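Local coordinates for ThiJ/PfpI domain protein (Brachyspira murdochii, PDB 4HCJ) that is of unknown function but belongs to the DJ-1/PfpI family, binds magnesium and may act as a hydrolase, at residues D71-V76 with K102-I107; I10-S15 with Y36-S41; G110-A115 with S133-G138. All blocks are in the same frame, centred on the assembly; numbering follows the deposited sequence. Where two conformers were deposited one is given.

Contact 1 (D71-V76 with K102-I107)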
loop_
_atom_site.group_PDB
_atom_site.type_symbol
_atom_site.label_atom_id
_atom_site.label_comp_id
_atom_site.label_asym_id
_atom_site.label_seq_id
_atom_site.Cartn_x
_atom_site.Cartn_y
_atom_site.Cartn_z
ATOM N N ASP A 71 -3.483 8.871 -7.976
ATOM C CA ASP A 71 -3.063 7.958 -9.037
ATOM C C ASP A 71 -2.830 6.536 -8.526
ATOM O O ASP A 71 -2.813 5.589 -9.321
ATOM C CB ASP A 71 -1.762 8.453 -9.678
ATOM C CG ASP A 71 -1.897 9.810 -10.336
ATOM O OD1 ASP A 71 -3.024 10.206 -10.719
ATOM O OD2 ASP A 71 -0.847 10.464 -10.473
ATOM N N ALA A 72 -2.599 6.384 -7.227
ATOM C CA ALA A 72 -2.213 5.111 -6.631
ATOM C C ALA A 72 -2.619 5.113 -5.177
ATOM O O ALA A 72 -2.673 6.182 -4.540
ATOM C CB ALA A 72 -0.712 4.914 -6.722
ATOM N N VAL A 73 -2.841 3.913 -4.659
ATOM C CA VAL A 73 -2.949 3.671 -3.229
ATOM C C VAL A 73 -1.839 2.710 -2.826
ATOM O O VAL A 73 -1.495 1.792 -3.578
ATOM C CB VAL A 73 -4.360 3.145 -2.844
ATOM C CG1 VAL A 73 -4.681 1.806 -3.523
ATOM C CG2 VAL A 73 -4.503 3.013 -1.342
ATOM N N VAL A 74 -1.269 2.966 -1.653
ATOM C CA VAL A 74 -0.184 2.159 -1.091
ATOM C C VAL A 74 -0.589 1.679 0.295
ATOM O O VAL A 74 -0.789 2.496 1.221
ATOM C CB VAL A 74 1.112 2.977 -0.995
ATOM C CG1 VAL A 74 2.201 2.199 -0.257
ATOM C CG2 VAL A 74 1.582 3.412 -2.384
ATOM N N PHE A 75 -0.705 0.363 0.442
ATOM C CA PHE A 75 -1.020 -0.280 1.720
ATOM C C PHE A 75 0.277 -0.604 2.452
ATOM O O PHE A 75 1.051 -1.468 2.020
ATOM C CB PHE A 75 -1.853 -1.548 1.482
ATOM C CG PHE A 75 -3.214 -1.267 0.911
ATOM C CD1 PHE A 75 -4.290 -0.997 1.753
ATOM C CD2 PHE A 75 -3.429 -1.258 -0.464
ATOM C CE1 PHE A 75 -5.547 -0.706 1.236
ATOM C CE2 PHE A 75 -4.689 -0.961 -0.980
ATOM C CZ PHE A 75 -5.742 -0.681 -0.126
ATOM N N VAL A 76 0.512 0.099 3.555
ATOM C CA VAL A 76 1.697 -0.091 4.376
ATOM C C VAL A 76 1.426 -1.145 5.442
ATOM O O VAL A 76 0.306 -1.236 5.958
ATOM C CB VAL A 76 2.117 1.272 5.015
ATOM C CG1 VAL A 76 3.133 1.103 6.134
ATOM C CG2 VAL A 76 2.657 2.206 3.933
ATOM N N LYS A 102 -6.601 2.538 -11.232
ATOM C CA LYS A 102 -5.459 3.139 -10.552
ATOM C C LYS A 102 -4.441 2.068 -10.176
ATOM O O LYS A 102 -4.689 0.863 -10.285
ATOM C CB LYS A 102 -5.894 3.827 -9.259
ATOM C CG LYS A 102 -7.050 4.788 -9.379
ATOM C CD LYS A 102 -6.714 6.011 -10.166
ATOM C CE LYS A 102 -7.952 6.887 -10.259
ATOM N NZ LYS A 102 -7.655 8.310 -10.294
ATOM N N ILE A 103 -3.278 2.521 -9.742
ATOM C CA ILE A 103 -2.268 1.600 -9.233
ATOM C C ILE A 103 -2.635 1.198 -7.801
ATOM O O ILE A 103 -3.018 2.048 -6.980
ATOM C CB ILE A 103 -0.863 2.235 -9.300
ATOM C CG1 ILE A 103 -0.461 2.551 -10.762
ATOM C CG2 ILE A 103 0.186 1.403 -8.548
ATOM C CD1 ILE A 103 -0.972 1.657 -11.873
ATOM N N VAL A 104 -2.544 -0.097 -7.527
ATOM C CA VAL A 104 -2.826 -0.635 -6.210
ATOM C C VAL A 104 -1.558 -1.326 -5.739
ATOM O O VAL A 104 -1.138 -2.343 -6.338
ATOM C CB VAL A 104 -4.030 -1.594 -6.222
ATOM C CG1 VAL A 104 -4.396 -1.975 -4.798
ATOM C CG2 VAL A 104 -5.223 -0.959 -6.935
ATOM N N ALA A 105 -0.950 -0.788 -4.690
ATOM C CA ALA A 105 0.358 -1.257 -4.271
ATOM C C ALA A 105 0.331 -1.612 -2.794
ATOM O O ALA A 105 -0.338 -0.929 -2.010
ATOM C CB ALA A 105 1.417 -0.194 -4.552
ATOM N N GLY A 106 1.058 -2.644 -2.401
ATOM C CA GLY A 106 1.172 -3.003 -1.005
ATOM C C GLY A 106 2.558 -3.509 -0.695
ATOM O O GLY A 106 3.213 -4.137 -1.542
ATOM N N ILE A 107 2.977 -3.292 0.541
ATOM C CA ILE A 107 4.275 -3.724 0.999
ATOM C C ILE A 107 4.156 -4.415 2.340
ATOM O O ILE A 107 3.402 -3.991 3.223
ATOM C CB ILE A 107 5.301 -2.547 1.015
ATOM C CG1 ILE A 107 6.672 -3.016 1.509
ATOM C CG2 ILE A 107 4.780 -1.334 1.792
ATOM C CD1 ILE A 107 7.812 -2.049 1.197
#

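Contact 2 (I10-S15 with Y36-S41)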
loop_
_atom_site.group_PDB
_atom_site.type_symbol
_atom_site.label_atom_id
_atom_site.label_comp_id
_atom_site.label_asym_id
_atom_site.label_seq_id
_atom_site.Cartn_x
_atom_site.Cartn_y
_atom_site.Cartn_z
ATOM N N ILE A 10 -0.358 10.345 -4.411
ATOM C CA ILE A 10 -0.392 8.975 -3.919
ATOM C C ILE A 10 -1.030 8.948 -2.536
ATOM O O ILE A 10 -0.704 9.773 -1.682
ATOM C CB ILE A 10 1.026 8.368 -3.870
ATOM C CG1 ILE A 10 1.600 8.231 -5.280
ATOM C CG2 ILE A 10 1.040 7.017 -3.129
ATOM C CD1 ILE A 10 3.057 7.817 -5.299
ATOM N N LEU A 11 -1.930 7.995 -2.320
ATOM C CA LEU A 11 -2.577 7.771 -1.033
ATOM C C LEU A 11 -1.952 6.602 -0.291
ATOM O O LEU A 11 -1.821 5.517 -0.878
ATOM C CB LEU A 11 -4.047 7.436 -1.248
ATOM C CG LEU A 11 -4.843 7.094 0.013
ATOM C CD1 LEU A 11 -4.986 8.324 0.923
ATOM C CD2 LEU A 11 -6.191 6.518 -0.350
ATOM N N TYR A 12 -1.601 6.787 0.979
ATOM C CA TYR A 12 -1.287 5.678 1.858
ATOM C C TYR A 12 -2.522 5.238 2.641
ATOM O O TYR A 12 -3.339 6.070 3.058
ATOM C CB TYR A 12 -0.217 6.075 2.855
ATOM C CG TYR A 12 1.169 6.289 2.315
ATOM C CD1 TYR A 12 2.001 5.207 2.052
ATOM C CD2 TYR A 12 1.663 7.572 2.082
ATOM C CE1 TYR A 12 3.285 5.376 1.591
ATOM C CE2 TYR A 12 2.964 7.756 1.630
ATOM C CZ TYR A 12 3.768 6.659 1.386
ATOM O OH TYR A 12 5.060 6.877 0.965
ATOM N N VAL A 13 -2.623 3.937 2.870
ATOM C CA VAL A 13 -3.552 3.348 3.829
ATOM C C VAL A 13 -2.705 2.629 4.865
ATOM O O VAL A 13 -1.907 1.754 4.506
ATOM C CB VAL A 13 -4.500 2.341 3.130
ATOM C CG1 VAL A 13 -5.252 1.487 4.142
ATOM C CG2 VAL A 13 -5.461 3.079 2.197
HETATM N N MSE A 14 -2.844 2.989 6.143
HETATM C CA MSE A 14 -2.020 2.358 7.164
HETATM C C MSE A 14 -2.648 2.515 8.526
HETATM O O MSE A 14 -3.550 3.339 8.737
HETATM C CB MSE A 14 -0.581 2.900 7.138
HETATM C CG MSE A 14 -0.421 4.322 7.634
HETATM SE SE MSE A 14 1.239 5.013 6.851
HETATM C CE MSE A 14 1.632 6.399 8.122
ATOM N N SER A 15 -2.190 1.691 9.460
ATOM C CA SER A 15 -2.642 1.764 10.841
ATOM C C SER A 15 -2.071 3.004 11.527
ATOM O O SER A 15 -0.898 3.354 11.341
ATOM C CB SER A 15 -2.251 0.485 11.592
ATOM O OG SER A 15 -0.848 0.283 11.592
ATOM N N TYR A 36 5.471 13.095 -6.733
ATOM C CA TYR A 36 4.203 12.524 -6.273
ATOM C C TYR A 36 3.958 12.944 -4.835
ATOM O O TYR A 36 4.620 12.449 -3.908
ATOM C CB TYR A 36 4.199 10.987 -6.421
ATOM C CG TYR A 36 4.200 10.585 -7.870
ATOM C CD1 TYR A 36 3.009 10.528 -8.603
ATOM C CD2 TYR A 36 5.386 10.324 -8.528
ATOM C CE1 TYR A 36 3.016 10.218 -9.966
ATOM C CE2 TYR A 36 5.409 10.015 -9.882
ATOM C CZ TYR A 36 4.224 9.964 -10.600
ATOM O OH TYR A 36 4.240 9.673 -11.943
ATOM N N LYS A 37 2.982 13.828 -4.639
ATOM C CA LYS A 37 2.614 14.262 -3.299
ATOM C C LYS A 37 1.763 13.218 -2.611
ATOM O O LYS A 37 0.878 12.607 -3.215
ATOM C CB LYS A 37 1.896 15.597 -3.347
ATOM C CG LYS A 37 2.831 16.707 -3.765
ATOM C CD LYS A 37 2.310 18.072 -3.393
ATOM C CE LYS A 37 3.153 19.145 -4.041
ATOM N NZ LYS A 37 3.924 19.946 -3.071
ATOM N N THR A 38 2.035 13.015 -1.334
ATOM C CA THR A 38 1.417 11.911 -0.603
ATOM C C THR A 38 0.458 12.411 0.458
ATOM O O THR A 38 0.624 13.508 1.018
ATOM C CB THR A 38 2.469 10.964 0.051
ATOM O OG1 THR A 38 3.155 11.635 1.116
ATOM C CG2 THR A 38 3.482 10.446 -0.961
ATOM N N LYS A 39 -0.558 11.599 0.720
ATOM C CA LYS A 39 -1.455 11.787 1.844
ATOM C C LYS A 39 -1.557 10.466 2.578
ATOM O O LYS A 39 -1.351 9.400 1.987
ATOM C CB LYS A 39 -2.848 12.221 1.374
ATOM C CG LYS A 39 -2.868 13.534 0.605
ATOM C CD LYS A 39 -2.612 14.713 1.515
ATOM C CE LYS A 39 -2.739 16.024 0.745
ATOM N NZ LYS A 39 -3.982 16.033 -0.069
ATOM N N VAL A 40 -1.893 10.542 3.860
ATOM C CA VAL A 40 -2.128 9.357 4.683
ATOM C C VAL A 40 -3.603 9.275 5.040
ATOM O O VAL A 40 -4.183 10.252 5.541
ATOM C CB VAL A 40 -1.285 9.398 5.977
ATOM C CG1 VAL A 40 -1.688 8.291 6.933
ATOM C CG2 VAL A 40 0.194 9.318 5.660
ATOM N N SER A 41 -4.185 8.099 4.816
ATOM C CA SER A 41 -5.502 7.760 5.352
ATOM C C SER A 41 -5.388 6.696 6.431
ATOM O O SER A 41 -4.553 5.782 6.354
ATOM C CB SER A 41 -6.501 7.343 4.270
ATOM O OG SER A 41 -6.196 6.093 3.670
#

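Contact 3 (G110-A115 with S133-G138)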
loop_
_atom_site.group_PDB
_atom_site.type_symbol
_atom_site.label_atom_id
_atom_site.label_comp_id
_atom_site.label_asym_id
_atom_site.label_seq_id
_atom_site.Cartn_x
_atom_site.Cartn_y
_atom_site.Cartn_z
ATOM N N GLY A 110 0.854 -5.018 4.441
ATOM C CA GLY A 110 -0.185 -4.371 3.659
ATOM C C GLY A 110 -0.750 -5.240 2.541
ATOM O O GLY A 110 -1.916 -5.094 2.155
ATOM N N VAL A 111 0.065 -6.162 2.016
ATOM C CA VAL A 111 -0.380 -7.031 0.929
ATOM C C VAL A 111 -1.575 -7.886 1.367
ATOM O O VAL A 111 -2.412 -8.239 0.538
ATOM C CB VAL A 111 0.788 -7.907 0.408
ATOM C CG1 VAL A 111 0.335 -8.859 -0.696
ATOM C CG2 VAL A 111 1.920 -7.016 -0.107
ATOM N N VAL A 112 -1.651 -8.244 2.657
ATOM C CA VAL A 112 -2.751 -9.069 3.136
ATOM C C VAL A 112 -4.115 -8.393 2.955
ATOM O O VAL A 112 -5.107 -9.065 2.691
ATOM C CB VAL A 112 -2.518 -9.550 4.570
ATOM C CG1 VAL A 112 -3.707 -10.364 5.082
ATOM C CG2 VAL A 112 -1.234 -10.360 4.643
ATOM N N ILE A 113 -4.176 -7.064 3.087
ATOM C CA ILE A 113 -5.434 -6.364 2.844
ATOM C C ILE A 113 -5.899 -6.624 1.413
ATOM O O ILE A 113 -7.076 -6.892 1.153
ATOM C CB ILE A 113 -5.299 -4.859 3.101
ATOM C CG1 ILE A 113 -5.025 -4.604 4.595
ATOM C CG2 ILE A 113 -6.547 -4.099 2.643
ATOM C CD1 ILE A 113 -4.591 -3.169 4.908
HETATM N N MSE A 114 -4.970 -6.487 0.470
HETATM C CA MSE A 114 -5.269 -6.727 -0.938
HETATM C C MSE A 114 -5.700 -8.182 -1.199
HETATM O O MSE A 114 -6.673 -8.434 -1.936
HETATM C CB MSE A 114 -4.057 -6.335 -1.779
HETATM C CG MSE A 114 -3.772 -4.826 -1.709
HETATM SE SE MSE A 114 -1.960 -4.320 -2.208
HETATM C CE MSE A 114 -1.903 -4.939 -4.052
ATOM N N ALA A 115 -5.002 -9.125 -0.570
ATOM C CA ALA A 115 -5.359 -10.525 -0.719
ATOM C C ALA A 115 -6.775 -10.770 -0.202
ATOM O O ALA A 115 -7.588 -11.432 -0.856
ATOM C CB ALA A 115 -4.363 -11.394 0.029
ATOM N N SER A 133 0.576 -17.599 4.341
ATOM C CA SER A 133 -0.690 -18.307 4.498
ATOM C C SER A 133 -1.863 -17.470 3.978
ATOM O O SER A 133 -2.686 -17.945 3.183
ATOM C CB SER A 133 -0.898 -18.657 5.969
ATOM O OG SER A 133 -0.944 -17.492 6.758
ATOM N N HIS A 134 -1.934 -16.223 4.429
ATOM C CA HIS A 134 -3.061 -15.366 4.074
ATOM C C HIS A 134 -3.074 -15.042 2.599
ATOM O O HIS A 134 -4.129 -14.965 1.956
ATOM C CB HIS A 134 -3.011 -14.058 4.850
ATOM C CG HIS A 134 -2.840 -14.248 6.316
ATOM N ND1 HIS A 134 -3.886 -14.587 7.140
ATOM C CD2 HIS A 134 -1.748 -14.133 7.106
ATOM C CE1 HIS A 134 -3.440 -14.698 8.378
ATOM N NE2 HIS A 134 -2.146 -14.439 8.381
ATOM N N VAL A 135 -1.882 -14.818 2.055
ATOM C CA VAL A 135 -1.770 -14.420 0.667
ATOM C C VAL A 135 -2.104 -15.594 -0.263
ATOM O O VAL A 135 -2.841 -15.427 -1.245
ATOM C CB VAL A 135 -0.397 -13.774 0.428
ATOM C CG1 VAL A 135 -0.192 -13.440 -1.044
ATOM C CG2 VAL A 135 -0.302 -12.482 1.274
ATOM N N ARG A 136 -1.618 -16.793 0.067
ATOM C CA ARG A 136 -1.991 -17.965 -0.706
ATOM C C ARG A 136 -3.483 -18.264 -0.575
ATOM O O ARG A 136 -4.111 -18.724 -1.544
ATOM C CB ARG A 136 -1.195 -19.196 -0.287
ATOM C CG ARG A 136 0.264 -19.136 -0.678
ATOM C CD ARG A 136 0.927 -20.524 -0.585
ATOM N NE ARG A 136 2.385 -20.462 -0.747
ATOM C CZ ARG A 136 3.021 -20.397 -1.908
ATOM N NH1 ARG A 136 2.342 -20.381 -3.053
ATOM N NH2 ARG A 136 4.349 -20.353 -1.918
ATOM N N HIS A 137 -4.067 -18.002 0.596
ATOM C CA HIS A 137 -5.488 -18.227 0.781
ATOM C C HIS A 137 -6.320 -17.374 -0.184
ATOM O O HIS A 137 -7.395 -17.798 -0.630
ATOM C CB HIS A 137 -5.882 -17.941 2.229
ATOM C CG HIS A 137 -7.337 -18.137 2.509
ATOM N ND1 HIS A 137 -7.917 -19.377 2.653
ATOM C CD2 HIS A 137 -8.334 -17.232 2.638
ATOM C CE1 HIS A 137 -9.213 -19.218 2.885
ATOM N NE2 HIS A 137 -9.490 -17.927 2.876
ATOM N N GLY A 138 -5.808 -16.189 -0.512
ATOM C CA GLY A 138 -6.410 -15.321 -1.506
ATOM C C GLY A 138 -6.100 -15.667 -2.956
ATOM O O GLY A 138 -6.349 -14.849 -3.845
HETATM O O HOH W 1 -6.947 -12.091 -3.497
#

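Contact 1 (D71-V76 with K102-I107)
The ring of F75 turns its edge to the neighbouring strand: A105 O and V104 CG1 both lie near its plane, with F75 CE2 4.0 Å from V104 CG1. Its first torsion (chi1 -66°) sets CG beside the backbone N. F75 CD2 comes to within 3.5 Å of A105 O. The two strands are neighbours in a beta-alpha-beta unit of the alpha-beta-alpha sandwich, strands 72-75 and 103-107 being joined through helix 88-99. They run parallel, staggered so that each odd-numbered residue of D71-V76 bonds to the backbone of K102-I107. A105 is bonded through both its N-H and its carbonyl: its N donates to V73 O, and its O accepts the N-H of F75 at 2.8 Å and also a CA-H from V74.

Alanine and valine suit the two faces because their compact apolar side chains pack between strand and helix. V73 and V104 lie side by side, CG1 to CG1 at 4.0 Å, and both touch F97 of helix 88-99; the large aromatic F75, on the same face, meets A94 of that helix. On the other face A72 CB rests 3.7 Å from I103 CB, while the methyl of A105 sits near V74 and touches F165 of helix 162-174. At the start of the pair, the chain of K102 bends at chi2 and ends at the carbonyls of F70 and A67, whereas the carboxylate of D71 is held by the backbone N of T7. At the far end, I107 N donates to F75 O at 3.0 Å, and I107 CG2 stands 3.7 Å from that same oxygen.

Contact 2 (I10-S15 with Y36-S41)
Y12 O takes two hydrogen bonds from S41, one from the backbone N at 2.8 Å and one from the hydroxyl OG at 2.9 Å. With chi1 at 69°, S41 OG lies between its own backbone N and carbonyl carbon; this places it within bonding distance of Y12 O, which satisfies the buried hydroxyl. Backbone bonds complete the ladder: I10 N and Y12 N donate to K37 O and K39 O, K39 N to I10 O, and M14 N to S41 O by a longer bond of 3.3 Å. The two strands are parallel partners in the beta-alpha-beta unit made by strand 9-13, helix 21-33 and strand 37-42. Side-chain contacts lie on both faces. Towards that helix, Y12 CE2 approaches T38 CB to 3.6 Å and CD2 nears V40 CG2, while the hydroxyl of Y12 bonds to S27 OG. An alanine at Y12 would probably open a gap beside T38 and V40 and leave S27 OG without this partner. The end of I10 crosses Y36 obliquely, CD1 to CB 3.6 Å, and the methyl CE of selenomethionine M14 reaches V40 CG1 at 4.0 Å. Over the other face, L11 CD1 and V13 CG2 both touch S41 OG, the latter at 3.4 Å.

Contact 3 (G110-A115 with S133-G138)
V135 points one methyl at helix 110-116: its CG2 lies 4.1 Å from V112 CG2 and 4.2 Å from V111 CG1, with A115 CB slightly farther off. A115 suits this place because a methyl group is short enough for the second helix to come close, CB standing 4.0 Å from V135 CA. V112 uses both branches. With CG1 anti to its backbone N (chi1 178°), that methyl meets H134 CB at 3.8 Å, while CG2 turns to V135. These contacts are purely nonpolar; the polar link lies at the C-terminal end of helix 132-137, where one water donates to A115 O and to G138 O, each at 2.8 Å, and so satisfies two carbonyls at once. G138 is the first residue to leave the helical conformation there, and glycine fits, since a side chain would point at A115 O and collide with it.

Further out, the imidazole of H134 meets the ring of W85, their planes inclined at about 55°, and V112 also touches W85. V111 touches L120 and T155 of strand 153-156, where its helix packs on the central sheet. H137, on the same short helix as H134, is a magnesium-binding residue of this protein, although the ion is not bound to this chain here. The axes of helices 110-115 and 133-137 run in the same general direction, 24° apart. Helix 110-116 directly follows strand 103-107, in the place of the nucleophile elbow of DJ-1/PfpI relatives, although the turn here carries no cysteine.

How the contacts relate
All three contacts are buried, contact 1 the most central and contact 3 the most peripheral. Contacts 1 and 2 are both parallel strand pairs within one central sheet, and they adjoin: V74 of contact 1 exchanges backbone bonds with L11 and V13 of contact 2. Contact 1 is almost wholly nonpolar in its side chains. Contact 2, one step further out, brings in a serine hydroxyl and, along strand 37-42, exposed lysines. Contact 3 differs in kind, joining two helices by methyl groups and a bridging water. It meets contact 1 mainly through M114, with V111 CG2 also packing on G106 O, but does not touch contact 2, which lies across the centre of the chain.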